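Local structure of interferon-inducible and double-stranded-dependent eIF-2kinase (Carassius auratus, 4KMF) at residues M6-I11 with H39-L43; S46-F50 with V58-M62. The protein binds Z-DNA through the Zalpha domain seen here, part of a PKR-like kinase that probably phosphorylates the translation initiation factor eIF2alpha. One frame throughout, in Å; residues are numbered along the deposited sequence.

Contact 1 (M6-I11 with H39-L43); sequences MERKII and HLYNL. With nucleotides of chain B.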
ATOM      1  N   MET A   6     -21.845  -0.809  -3.085  1.00 25.54           N
ATOM      2  CA  MET A   6     -20.886  -1.372  -2.122  1.00 25.61           C
ATOM      3  C   MET A   6     -20.768  -0.536  -0.834  1.00 24.19           C
ATOM      4  O   MET A   6     -20.707  -1.094   0.265  1.00 23.69           O
ATOM      5  CB  MET A   6     -19.504  -1.475  -2.747  1.00 27.03           C
ATOM      6  CG  MET A   6     -18.683  -2.612  -2.234  1.00 31.77           C
ATOM      7  SD  MET A   6     -19.163  -4.151  -3.070  1.00 43.41           S
ATOM      8  CE  MET A   6     -20.403  -4.757  -1.919  1.00 40.03           C
ATOM      9  N   GLU A   7     -20.692   0.791  -0.985  1.00 22.72           N
ATOM     10  CA  GLU A   7     -20.635   1.683   0.163  1.00 22.10           C
ATOM     11  C   GLU A   7     -21.871   1.559   1.045  1.00 22.75           C
ATOM     12  O   GLU A   7     -21.757   1.530   2.282  1.00 23.61           O
ATOM     13  CB  GLU A   7     -20.281   3.119  -0.267  1.00 21.95           C
ATOM     14  CG  GLU A   7     -18.837   3.137  -0.830  1.00 22.04           C
ATOM     15  CD  GLU A   7     -18.201   4.484  -1.113  1.00 25.16           C
ATOM     16  OE1 GLU A   7     -18.849   5.536  -0.927  1.00 27.41           O
ATOM     17  OE2 GLU A   7     -17.001   4.467  -1.509  1.00 27.50           O
ATOM     18  N   ARG A   8     -23.039   1.423   0.416  1.00 22.89           N
ATOM     19  CA  ARG A   8     -24.306   1.221   1.131  1.00 23.94           C
ATOM     20  C   ARG A   8     -24.275  -0.047   1.960  1.00 22.87           C
ATOM     21  O   ARG A   8     -24.718  -0.046   3.127  1.00 23.15           O
ATOM     22  CB  ARG A   8     -25.462   1.138   0.131  1.00 25.18           C
ATOM     23  CG  ARG A   8     -26.028   2.471  -0.322  1.00 30.62           C
ATOM     24  CD  ARG A   8     -26.994   2.191  -1.476  1.00 38.98           C
ATOM     25  NE  ARG A   8     -27.512   3.388  -2.145  1.00 48.20           N
ATOM     26  CZ  ARG A   8     -28.579   3.388  -2.956  1.00 52.08           C
ATOM     27  NH1 ARG A   8     -29.236   2.258  -3.203  1.00 54.26           N
ATOM     28  NH2 ARG A   8     -29.001   4.518  -3.518  1.00 55.35           N
ATOM     29  N   LYS A   9     -23.711  -1.112   1.380  1.00 22.38           N
ATOM     30  CA  LYS A   9     -23.565  -2.376   2.087  1.00 22.66           C
ATOM     31  C   LYS A   9     -22.653  -2.265   3.309  1.00 21.63           C
ATOM     32  O   LYS A   9     -22.943  -2.842   4.349  1.00 20.83           O
ATOM     33  CB  LYS A   9     -23.074  -3.457   1.136  1.00 23.41           C
ATOM     34  CG  LYS A   9     -24.104  -3.804   0.078  1.00 26.30           C
ATOM     35  CD  LYS A   9     -23.747  -5.074  -0.680  1.00 33.30           C
ATOM     36  CE  LYS A   9     -24.821  -5.348  -1.711  1.00 36.99           C
ATOM     37  NZ  LYS A   9     -25.134  -6.801  -2.001  1.00 40.24           N
ATOM     38  N   ILE A  10     -21.558  -1.511   3.184  1.00 20.69           N
ATOM     39  CA  ILE A  10     -20.637  -1.252   4.297  1.00 20.60           C
ATOM     40  C   ILE A  10     -21.344  -0.456   5.402  1.00 20.69           C
ATOM     41  O   ILE A  10     -21.226  -0.775   6.584  1.00 21.55           O
ATOM     42  CB  ILE A  10     -19.346  -0.545   3.783  1.00 20.72           C
ATOM     43  CG1 ILE A  10     -18.530  -1.530   2.934  1.00 19.44           C
ATOM     44  CG2 ILE A  10     -18.476   0.013   4.925  1.00 18.93           C
ATOM     45  CD1 ILE A  10     -17.506  -0.886   1.952  1.00 21.20           C
ATOM     46  N   ILE A  11     -22.077   0.582   5.018  1.00 21.17           N
ATOM     47  CA  ILE A  11     -22.871   1.344   5.998  1.00 22.06           C
ATOM     48  C   ILE A  11     -23.895   0.458   6.728  1.00 22.70           C
ATOM     49  O   ILE A  11     -24.030   0.540   7.959  1.00 22.32           O
ATOM     50  CB  ILE A  11     -23.568   2.585   5.351  1.00 22.53           C
ATOM     51  CG1 ILE A  11     -22.516   3.561   4.804  1.00 21.78           C
ATOM     52  CG2 ILE A  11     -24.533   3.288   6.320  1.00 23.93           C
ATOM     53  CD1 ILE A  11     -21.580   4.165   5.848  1.00 24.38           C
ATOM     54  N   HIS A  39     -13.219   2.103   0.132  1.00 17.05           N
ATOM     55  CA  HIS A  39     -14.564   2.551   0.452  1.00 17.41           C
ATOM     56  C   HIS A  39     -14.684   3.240   1.796  1.00 16.47           C
ATOM     57  O   HIS A  39     -15.383   4.251   1.899  1.00 15.04           O
ATOM     58  CB  HIS A  39     -15.560   1.404   0.324  1.00 18.07           C
ATOM     59  CG  HIS A  39     -15.694   0.891  -1.073  1.00 21.16           C
ATOM     60  ND1 HIS A  39     -15.960   1.716  -2.150  1.00 23.34           N
ATOM     61  CD2 HIS A  39     -15.567  -0.356  -1.577  1.00 25.23           C
ATOM     62  CE1 HIS A  39     -16.011   0.992  -3.254  1.00 27.38           C
ATOM     63  NE2 HIS A  39     -15.776  -0.270  -2.936  1.00 26.49           N
ATOM     64  N   LEU A  40     -14.030   2.708   2.833  1.00 16.07           N
ATOM     65  CA  LEU A  40     -14.109   3.335   4.168  1.00 15.64           C
ATOM     66  C   LEU A  40     -13.550   4.773   4.138  1.00 15.78           C
ATOM     67  O   LEU A  40     -14.142   5.680   4.719  1.00 15.83           O
ATOM     68  CB  LEU A  40     -13.341   2.508   5.206  1.00 14.00           C
ATOM     69  CG  LEU A  40     -14.106   1.238   5.625  1.00 16.49           C
ATOM     70  CD1 LEU A  40     -13.230   0.306   6.469  1.00 16.97           C
ATOM     71  CD2 LEU A  40     -15.423   1.593   6.313  1.00 17.92           C
ATOM     72  N   TYR A  41     -12.412   4.974   3.466  1.00 15.87           N
ATOM     73  CA  TYR A  41     -11.833   6.316   3.404  1.00 16.08           C
ATOM     74  C   TYR A  41     -12.655   7.264   2.527  1.00 17.31           C
ATOM     75  O   TYR A  41     -12.754   8.446   2.869  1.00 17.20           O
ATOM     76  CB  TYR A  41     -10.339   6.288   3.024  1.00 16.18           C
ATOM     77  CG  TYR A  41      -9.458   5.855   4.190  1.00 15.04           C
ATOM     78  CD1 TYR A  41      -9.151   4.491   4.395  1.00 13.47           C
ATOM     79  CD2 TYR A  41      -8.951   6.789   5.096  1.00 16.01           C
ATOM     80  CE1 TYR A  41      -8.365   4.071   5.471  1.00 13.64           C
ATOM     81  CE2 TYR A  41      -8.160   6.374   6.191  1.00 15.78           C
ATOM     82  CZ  TYR A  41      -7.886   5.006   6.375  1.00 14.41           C
ATOM     83  OH  TYR A  41      -7.112   4.620   7.462  1.00 16.06           O
ATOM     84  N   ASN A  42     -13.286   6.761   1.446  1.00 17.17           N
ATOM     85  CA  ASN A  42     -14.255   7.599   0.686  1.00 17.77           C
ATOM     86  C   ASN A  42     -15.433   7.970   1.579  1.00 17.93           C
ATOM     87  O   ASN A  42     -15.853   9.129   1.602  1.00 18.77           O
ATOM     88  CB  ASN A  42     -14.858   6.840  -0.509  1.00 18.55           C
ATOM     89  CG  ASN A  42     -13.878   6.584  -1.624  1.00 20.51           C
ATOM     90  OD1 ASN A  42     -12.883   7.272  -1.767  1.00 23.03           O
ATOM     91  ND2 ASN A  42     -14.211   5.619  -2.473  1.00 24.52           N
ATOM     92  N   LEU A  43     -15.948   6.988   2.329  1.00 18.27           N
ATOM     93  CA  LEU A  43     -17.054   7.221   3.271  1.00 17.78           C
ATOM     94  C   LEU A  43     -16.655   8.214   4.358  1.00 18.12           C
ATOM     95  O   LEU A  43     -17.487   8.931   4.878  1.00 19.28           O
ATOM     96  CB  LEU A  43     -17.552   5.903   3.874  1.00 17.41           C
ATOM     97  CG  LEU A  43     -18.396   5.018   2.969  1.00 16.57           C
ATOM     98  CD1 LEU A  43     -18.590   3.667   3.604  1.00 18.64           C
ATOM     99  CD2 LEU A  43     -19.756   5.705   2.707  1.00 17.51           C
TER
ATOM    100  P    DG B   5      -5.053  -0.970   2.168  1.00 18.98           P
ATOM    101  OP1  DG B   5      -5.671  -1.777   3.224  1.00 18.71           O
ATOM    102  OP2  DG B   5      -4.511  -1.601   0.927  1.00 21.56           O
ATOM    103  O5'  DG B   5      -6.054   0.191   1.717  1.00 17.92           O
ATOM    104  C5'  DG B   5      -5.689   1.079   0.658  1.00 16.94           C
ATOM    105  C4'  DG B   5      -6.744   2.159   0.624  1.00 18.28           C
ATOM    106  O4'  DG B   5      -6.785   2.909   1.858  1.00 18.38           O
ATOM    107  C3'  DG B   5      -6.486   3.152  -0.486  1.00 21.30           C
ATOM    108  O3'  DG B   5      -7.389   2.764  -1.509  1.00 22.83           O
ATOM    109  C2'  DG B   5      -6.898   4.498   0.087  1.00 18.52           C
ATOM    110  C1'  DG B   5      -6.954   4.298   1.584  1.00 19.26           C
ATOM    111  N9   DG B   5      -5.851   4.947   2.305  1.00 17.40           N
ATOM    112  C8   DG B   5      -5.973   5.816   3.371  1.00 17.92           C
ATOM    113  N7   DG B   5      -4.830   6.218   3.844  1.00 17.23           N
ATOM    114  C5   DG B   5      -3.874   5.594   3.030  1.00 17.46           C
ATOM    115  C6   DG B   5      -2.455   5.651   3.103  1.00 16.85           C
ATOM    116  O6   DG B   5      -1.797   6.316   3.924  1.00 17.63           O
ATOM    117  N1   DG B   5      -1.818   4.876   2.117  1.00 16.26           N
ATOM    118  C2   DG B   5      -2.508   4.122   1.180  1.00 16.74           C
ATOM    119  N2   DG B   5      -1.756   3.421   0.316  1.00 18.56           N
ATOM    120  N3   DG B   5      -3.870   4.018   1.141  1.00 17.69           N
ATOM    121  C4   DG B   5      -4.487   4.814   2.066  1.00 16.70           C
ATOM    122  P    DC B   4      -5.270   1.531   7.449  1.00 17.70           P
ATOM    123  OP1  DC B   4      -6.687   1.963   7.399  1.00 17.42           O
ATOM    124  OP2  DC B   4      -5.024   0.093   7.462  1.00 18.03           O
ATOM    125  O5'  DC B   4      -4.436   2.171   6.261  1.00 17.83           O
ATOM    126  C5'  DC B   4      -5.051   2.491   4.985  1.00 16.20           C
ATOM    127  C4'  DC B   4      -4.145   1.948   3.875  1.00 16.36           C
ATOM    128  O4'  DC B   4      -2.873   2.646   3.889  1.00 17.49           O
ATOM    129  C3'  DC B   4      -3.776   0.469   3.992  1.00 15.49           C
ATOM    130  O3'  DC B   4      -3.776  -0.157   2.700  1.00 17.70           O
ATOM    131  C2'  DC B   4      -2.365   0.479   4.552  1.00 14.34           C
ATOM    132  C1'  DC B   4      -1.832   1.680   3.808  1.00 15.75           C
ATOM    133  N1   DC B   4      -0.602   2.213   4.410  1.00 15.50           N
ATOM    134  C2   DC B   4       0.635   1.681   4.030  1.00 14.84           C
ATOM    135  O2   DC B   4       0.674   0.779   3.196  1.00 14.93           O
ATOM    136  N3   DC B   4       1.769   2.192   4.588  1.00 15.13           N
ATOM    137  C4   DC B   4       1.684   3.163   5.513  1.00 15.50           C
ATOM    138  N4   DC B   4       2.805   3.661   6.009  1.00 15.78           N
ATOM    139  C5   DC B   4       0.425   3.730   5.911  1.00 15.74           C
ATOM    140  C6   DC B   4      -0.683   3.222   5.353  1.00 16.36           C
TER

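Contact 2 (S46-F50 with V58-M62); sequences SNQVF and VWDLM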
ATOM      1  N   SER A  46     -16.849  11.629   2.797  1.00 20.67           N
ATOM      2  CA  SER A  46     -18.226  12.013   2.557  1.00 20.19           C
ATOM      3  C   SER A  46     -19.013  12.119   3.850  1.00 20.30           C
ATOM      4  O   SER A  46     -20.239  12.245   3.827  1.00 20.16           O
ATOM      5  CB  SER A  46     -18.901  11.091   1.538  1.00 20.88           C
ATOM      6  OG  SER A  46     -18.985   9.753   1.990  1.00 19.99           O
ATOM      7  N   ASN A  47     -18.292  12.069   4.970  1.00 20.11           N
ATOM      8  CA  ASN A  47     -18.831  12.329   6.318  1.00 21.27           C
ATOM      9  C   ASN A  47     -19.863  11.285   6.743  1.00 20.93           C
ATOM     10  O   ASN A  47     -20.803  11.571   7.492  1.00 21.98           O
ATOM     11  CB  ASN A  47     -19.355  13.775   6.435  1.00 22.27           C
ATOM     12  CG  ASN A  47     -19.700  14.163   7.867  1.00 23.86           C
ATOM     13  OD1 ASN A  47     -18.923  13.928   8.799  1.00 26.60           O
ATOM     14  ND2 ASN A  47     -20.883  14.764   8.050  1.00 27.35           N
ATOM     15  N   GLN A  48     -19.672  10.047   6.300  1.00 20.07           N
ATOM     16  CA  GLN A  48     -20.618   8.991   6.674  1.00 20.28           C
ATOM     17  C   GLN A  48     -20.052   8.082   7.773  1.00 20.24           C
ATOM     18  O   GLN A  48     -20.801   7.438   8.511  1.00 21.20           O
ATOM     19  CB  GLN A  48     -20.998   8.165   5.449  1.00 19.70           C
ATOM     20  CG  GLN A  48     -21.704   9.007   4.372  1.00 22.64           C
ATOM     21  CD  GLN A  48     -22.091   8.203   3.154  1.00 26.18           C
ATOM     22  OE1 GLN A  48     -21.473   8.308   2.067  1.00 28.66           O
ATOM     23  NE2 GLN A  48     -23.098   7.375   3.319  1.00 26.79           N
ATOM     24  N   VAL A  49     -18.731   7.999   7.848  1.00 19.88           N
ATOM     25  CA  VAL A  49     -18.047   7.191   8.851  1.00 18.93           C
ATOM     26  C   VAL A  49     -16.862   7.967   9.401  1.00 19.51           C
ATOM     27  O   VAL A  49     -16.449   8.960   8.805  1.00 20.77           O
ATOM     28  CB  VAL A  49     -17.533   5.780   8.305  1.00 18.59           C
ATOM     29  CG1 VAL A  49     -18.664   4.935   7.724  1.00 18.19           C
ATOM     30  CG2 VAL A  49     -16.428   5.941   7.290  1.00 17.94           C
ATOM     31  N   PHE A  50     -16.337   7.522  10.541  1.00 19.94           N
ATOM     32  CA  PHE A  50     -15.074   8.045  11.092  1.00 20.93           C
ATOM     33  C   PHE A  50     -14.231   6.876  11.608  1.00 21.87           C
ATOM     34  O   PHE A  50     -14.747   5.799  11.926  1.00 19.89           O
ATOM     35  CB  PHE A  50     -15.341   9.077  12.204  1.00 21.03           C
ATOM     36  CG  PHE A  50     -15.928   8.476  13.433  1.00 21.32           C
ATOM     37  CD1 PHE A  50     -15.104   8.119  14.503  1.00 24.45           C
ATOM     38  CD2 PHE A  50     -17.293   8.223  13.510  1.00 23.56           C
ATOM     39  CE1 PHE A  50     -15.669   7.536  15.652  1.00 25.90           C
ATOM     40  CE2 PHE A  50     -17.852   7.642  14.639  1.00 26.11           C
ATOM     41  CZ  PHE A  50     -17.040   7.293  15.706  1.00 26.77           C
ATOM     42  N   VAL A  58     -10.603   1.529  14.129  1.00 19.99           N
ATOM     43  CA  VAL A  58     -11.970   1.060  14.358  1.00 19.84           C
ATOM     44  C   VAL A  58     -12.907   2.057  13.677  1.00 19.83           C
ATOM     45  O   VAL A  58     -12.744   3.290  13.818  1.00 21.88           O
ATOM     46  CB  VAL A  58     -12.252   0.927  15.866  1.00 19.93           C
ATOM     47  CG1 VAL A  58     -13.720   0.618  16.125  1.00 21.00           C
ATOM     48  CG2 VAL A  58     -11.347  -0.134  16.467  1.00 20.44           C
ATOM     49  N   TRP A  59     -13.851   1.542  12.892  1.00 18.77           N
ATOM     50  CA  TRP A  59     -14.693   2.401  12.051  1.00 18.67           C
ATOM     51  C   TRP A  59     -16.091   2.387  12.599  1.00 19.51           C
ATOM     52  O   TRP A  59     -16.560   1.335  13.077  1.00 19.76           O
ATOM     53  CB  TRP A  59     -14.723   1.870  10.632  1.00 17.71           C
ATOM     54  CG  TRP A  59     -13.389   2.000   9.957  1.00 16.36           C
ATOM     55  CD1 TRP A  59     -12.373   1.068   9.930  1.00 16.11           C
ATOM     56  CD2 TRP A  59     -12.931   3.129   9.211  1.00 17.49           C
ATOM     57  NE1 TRP A  59     -11.297   1.570   9.222  1.00 16.54           N
ATOM     58  CE2 TRP A  59     -11.617   2.826   8.767  1.00 15.94           C
ATOM     59  CE3 TRP A  59     -13.507   4.392   8.876  1.00 15.38           C
ATOM     60  CZ2 TRP A  59     -10.862   3.732   7.976  1.00 19.65           C
ATOM     61  CZ3 TRP A  59     -12.768   5.282   8.091  1.00 15.78           C
ATOM     62  CH2 TRP A  59     -11.453   4.940   7.644  1.00 17.14           C
ATOM     63  N   ASP A  60     -16.754   3.536  12.554  1.00 19.98           N
ATOM     64  CA  ASP A  60     -18.169   3.567  12.929  1.00 21.54           C
ATOM     65  C   ASP A  60     -18.901   4.668  12.184  1.00 22.55           C
ATOM     66  O   ASP A  60     -18.287   5.479  11.490  1.00 21.64           O
ATOM     67  CB  ASP A  60     -18.298   3.781  14.437  1.00 22.24           C
ATOM     68  CG  ASP A  60     -19.606   3.290  14.968  1.00 25.41           C
ATOM     69  OD1 ASP A  60     -19.782   3.419  16.180  1.00 29.28           O
ATOM     70  OD2 ASP A  60     -20.441   2.747  14.189  1.00 27.94           O
ATOM     71  N   LEU A  61     -20.227   4.677  12.320  1.00 23.47           N
ATOM     72  CA  LEU A  61     -21.078   5.657  11.654  1.00 25.13           C
ATOM     73  C   LEU A  61     -21.000   7.044  12.274  1.00 25.85           C
ATOM     74  O   LEU A  61     -20.978   7.173  13.492  1.00 26.63           O
ATOM     75  CB  LEU A  61     -22.534   5.173  11.673  1.00 24.83           C
ATOM     76  CG  LEU A  61     -22.816   3.844  10.975  1.00 24.93           C
ATOM     77  CD1 LEU A  61     -24.234   3.481  11.161  1.00 26.23           C
ATOM     78  CD2 LEU A  61     -22.512   3.908   9.478  1.00 26.30           C
ATOM     79  N   MET A  62     -20.950   8.082  11.439  1.00 27.97           N
ATOM     80  CA  MET A  62     -21.060   9.461  11.912  1.00 29.66           C
ATOM     81  C   MET A  62     -22.440   9.696  12.508  1.00 30.38           C
ATOM     82  O   MET A  62     -23.405   9.116  12.026  1.00 31.55           O
ATOM     83  CB  MET A  62     -20.838  10.442  10.778  1.00 30.56           C
ATOM     84  CG  MET A  62     -19.421  10.755  10.519  1.00 34.96           C
ATOM     85  SD  MET A  62     -18.676  11.860  11.738  1.00 44.62           S
ATOM     86  CE  MET A  62     -17.079  12.028  10.936  1.00 44.68           C
TER
HETATM   87  O   HOH W   1     -14.560   4.599  15.025  1.00 32.90           O

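Contact 1 (M6-I11 with H39-L43)
Ile10 and Leu43 form the apolar centre where helix 2-17 meets helix 33-45. Ile10 CG2 lies 3.9 Å from Leu43 CD1 and 3.7 Å from Leu40 CD2. The other branch of Ile10 ends at CD1, and Ile10 CD1 lies 3.4 Å from His39 CB. Ile11, one residue on, places its CD1 3.8 Å from Leu43 CD1. Leu43 therefore sits against both isoleucines, and Val49 of strand 49-51 also packs on it. The axes of the two short segments come within 10.3 Å and cross at -83°, close to a right angle. Contact is thus concentrated around a few side chains.

Toward the start of segment 6-11, the His39 ring marks the change from apolar to polar. CB of Met6 lies over one ring face, 4.3 Å from the centroid, in a CH-pi contact. At the ring edge, His39 ND1 donates a hydrogen bond to Glu7 OE2 at 3.0 Å. Asn42 ND2 donates to the same Glu7 OE2 at 3.2 Å. One carboxylate oxygen thus ties down two side chains a helical turn apart. Glu7 OE1 stays 3.7 Å from Leu43 CD2.

Tyr41 points away from helix 2-17. Its OH donates a hydrogen bond to OP1 of DC4 of chain B at 2.7 Å, and C8 of DG5 of chain B lies over its ring. Trp59 packs edge-to-face with this tyrosine. Helix 33-45 thus has one side in the core and another on the Z-DNA, as expected of the recognition helix in the winged helix-turn-helix fold of Zalpha domains.

Contact 2 (S46-F50 with V58-M62)
Strands 49-51 and 58-61 form the beta hairpin, or wing, of this winged-helix domain. Its two sides differ in shape. On the inner side, the methyl CG2 of Val49 fits against Trp59, 3.7 Å from CE3. Leu43 of helix 33-45 and Ile11 of helix 2-17 also pack on Val49. Phe50 and Asp60 form an antiparallel hydrogen-bonded pair, and their side chains lie on the other side. The Phe50 ring leans over the neighbouring strand, with CE2 3.9 Å from Asp60 CB and 3.4 Å from Leu61 O. Met62 fills the hollow between Asn47 and Phe50. Its CE lies 3.4 Å from Asn47 OD1 and 3.7 Å from Phe50 CB, and its sulfur makes an oblique Met-aromatic contact with the ring. Asn47, at positive phi, is the C-prime residue of the Schellman motif that ends helix 33-45. The backbone pairing begins right after this turn: Met62 N donates to Gln48 O at 3.0 Å.

From the N terminus, helix 2-17 supplies the first half of contact 1. The chain then runs through strand 20-21 and helix 22-29 before helix 33-45 closes that loop, with 27 residues between the two segments. Contact 2 follows in series and closes a much shorter loop of seven residues. The two neither nest nor cross. Their centres are about 9 Å apart and they touch directly. Leu43 O probably accepts a hydrogen bond from Gln48 N, Ile11 CD1 packs on Val49 CG1 at 3.6 Å, and Tyr41 meets Trp59. Contact 1 joins the helices, contact 2 joins the wing strands, and these touches seat the wing against the helices.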